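Local structure of esterase D (3DKR) at residues 122-127 / 224-229. The protein probably hydrolyses carboxylic esters, with the catalytic triad of an alpha/beta hydrolase. Sequence-based numbering, arbitrary orientation.
With ACT (acetate ion), chain B.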
loop_
_atom_site.group_PDB
_atom_site.type_symbol
_atom_site.label_atom_id
_atom_site.label_comp_id
_atom_site.label_asym_id
_atom_site.label_seq_id
_atom_site.Cartn_x
_atom_site.Cartn_y
_atom_site.Cartn_z
ATOM N N VAL A 122 4.973 -1.294 5.629
ATOM C CA VAL A 122 3.627 -1.646 5.240
ATOM C C VAL A 122 2.620 -1.312 6.330
ATOM O O VAL A 122 2.937 -1.322 7.522
ATOM C CB VAL A 122 3.515 -3.133 4.870
ATOM C CG1 VAL A 122 4.608 -3.524 3.843
ATOM C CG2 VAL A 122 3.609 -4.010 6.118
ATOM N N PHE A 123 1.406 -1.027 5.889
ATOM C CA PHE A 123 0.282 -0.818 6.773
ATOM C C PHE A 123 -0.689 -1.998 6.738
ATOM O O PHE A 123 -1.746 -1.937 7.391
ATOM C CB PHE A 123 -0.485 0.448 6.390
ATOM C CG PHE A 123 0.350 1.705 6.342
ATOM C CD1 PHE A 123 1.455 1.877 7.175
ATOM C CD2 PHE A 123 -0.015 2.737 5.498
ATOM C CE1 PHE A 123 2.187 3.059 7.131
ATOM C CE2 PHE A 123 0.699 3.911 5.469
ATOM C CZ PHE A 123 1.798 4.071 6.277
ATOM N N SER A 124 -0.355 -3.028 5.963
ATOM C CA SER A 124 -1.028 -4.337 6.034
ATOM C C SER A 124 -0.166 -5.390 5.350
ATOM O O SER A 124 0.778 -5.061 4.612
ATOM C CB SER A 124 -2.421 -4.294 5.396
ATOM O OG SER A 124 -3.209 -5.392 5.853
ATOM N N SER A 125 -0.458 -6.653 5.644
ATOM C CA SER A 125 0.315 -7.769 5.082
ATOM C C SER A 125 0.196 -7.858 3.572
ATOM O O SER A 125 -0.781 -7.400 2.990
ATOM C CB SER A 125 -0.165 -9.066 5.705
ATOM O OG SER A 125 0.182 -9.097 7.074
ATOM N N PRO A 126 1.204 -8.449 2.918
ATOM C CA PRO A 126 1.128 -8.568 1.471
ATOM C C PRO A 126 0.035 -9.521 1.014
ATOM O O PRO A 126 -0.492 -10.302 1.809
ATOM C CB PRO A 126 2.517 -9.110 1.095
ATOM C CG PRO A 126 3.002 -9.805 2.311
ATOM C CD PRO A 126 2.438 -9.047 3.466
ATOM N N ILE A 127 -0.256 -9.447 -0.283
ATOM C CA ILE A 127 -1.181 -10.333 -0.960
ATOM C C ILE A 127 -0.372 -11.521 -1.436
ATOM O O ILE A 127 0.384 -11.401 -2.404
ATOM C CB ILE A 127 -1.840 -9.601 -2.147
ATOM C CG1 ILE A 127 -2.629 -8.386 -1.643
ATOM C CG2 ILE A 127 -2.746 -10.542 -2.941
ATOM C CD1 ILE A 127 -3.115 -7.465 -2.725
ATOM N N ALA A 224 -9.159 -3.329 14.798
ATOM C CA ALA A 224 -9.412 -2.611 13.563
ATOM C C ALA A 224 -9.581 -3.556 12.382
ATOM O O ALA A 224 -8.924 -4.603 12.320
ATOM C CB ALA A 224 -8.269 -1.652 13.305
ATOM N N LYS A 225 -10.454 -3.181 11.446
ATOM C CA LYS A 225 -10.569 -3.857 10.159
ATOM C C LYS A 225 -9.397 -3.422 9.267
ATOM O O LYS A 225 -8.515 -2.661 9.682
ATOM C CB LYS A 225 -11.922 -3.545 9.495
ATOM C CG LYS A 225 -13.130 -3.917 10.376
ATOM C CD LYS A 225 -14.412 -4.087 9.565
ATOM N N HIS A 226 -9.400 -3.915 8.039
ATOM C CA HIS A 226 -8.204 -3.874 7.194
ATOM C C HIS A 226 -7.600 -2.493 6.977
ATOM O O HIS A 226 -6.384 -2.321 7.127
ATOM C CB HIS A 226 -8.522 -4.516 5.854
ATOM C CG HIS A 226 -7.415 -4.436 4.853
ATOM N ND1 HIS A 226 -6.258 -5.175 4.967
ATOM C CD2 HIS A 226 -7.302 -3.724 3.710
ATOM C CE1 HIS A 226 -5.468 -4.903 3.940
ATOM N NE2 HIS A 226 -6.082 -4.031 3.159
ATOM N N VAL A 227 -8.426 -1.519 6.601
ATOM C CA VAL A 227 -7.890 -0.254 6.080
ATOM C C VAL A 227 -7.621 0.689 7.242
ATOM O O VAL A 227 -8.371 1.639 7.497
ATOM C CB VAL A 227 -8.781 0.383 4.996
ATOM C CG1 VAL A 227 -8.091 1.613 4.380
ATOM C CG2 VAL A 227 -9.105 -0.643 3.888
ATOM N N ILE A 228 -6.519 0.420 7.938
ATOM C CA ILE A 228 -6.173 1.144 9.147
ATOM C C ILE A 228 -5.769 2.612 8.919
ATOM O O ILE A 228 -5.675 3.373 9.876
ATOM C CB ILE A 228 -5.103 0.403 9.996
ATOM C CG1 ILE A 228 -3.813 0.156 9.209
ATOM C CG2 ILE A 228 -5.671 -0.908 10.527
ATOM C CD1 ILE A 228 -2.677 -0.350 10.103
ATOM N N THR A 229 -5.569 3.010 7.667
ATOM C CA THR A 229 -5.311 4.411 7.344
ATOM C C THR A 229 -6.586 5.255 7.362
ATOM O O THR A 229 -6.515 6.494 7.345
ATOM C CB THR A 229 -4.684 4.549 5.953
ATOM O OG1 THR A 229 -5.478 3.819 5.015
ATOM C CG2 THR A 229 -3.245 4.009 5.951
HETATM C C ACT B . -5.056 -3.733 -0.076
HETATM O O ACT B . -4.280 -3.649 -1.075
HETATM O OXT ACT B . -4.692 -3.237 1.028
HETATM C CH3 ACT B . -6.400 -4.399 -0.184
HETATM O O HOH W 1 -3.956 -3.632 8.048
#
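Ser124 and His226 meet in the active site of this alpha/beta hydrolase, where the loop after strand 119-122 lies beside the loop carrying the predicted triad histidine. OG of Ser124, swung anti to its own backbone N (chi1 -161°), reaches the imidazole obliquely, 3.0 Å from His226 CE1. CB follows behind, 3.4 Å from the same His226 CE1. The ring is gripped at both nitrogens: ND1 hydrogen-bonds to Asp195 of the predicted charge relay, while NE2 donates to acetate OXT at 2.7 Å, nearly straight at 163° and in the ring plane. These two bonds should fix the rotation of the imidazole. Acetate, probably from the crystallisation liquor, also accepts from the backbone N atoms of Tyr31, Ser101 and Leu102, next to the predicted nucleophile Ser101.

One water ties the loops together: it donates to Phe123 O and His226 O and accepts from Ser124 OG, each at 2.9 Å. Beside it, Ile228 points its extended CG1-CD1 branch at the opposite backbone, CD1 lying 3.3 Å from Phe123 O. The Phe123 ring packs against Phe98 and helix 234-246. The Thr229 side chain crosses that of Phe123 at about a right angle, OG1 hydrogen-bonded to Asp37 O and its methyl CG2 set against Phe123 CD2 at 3.5 Å.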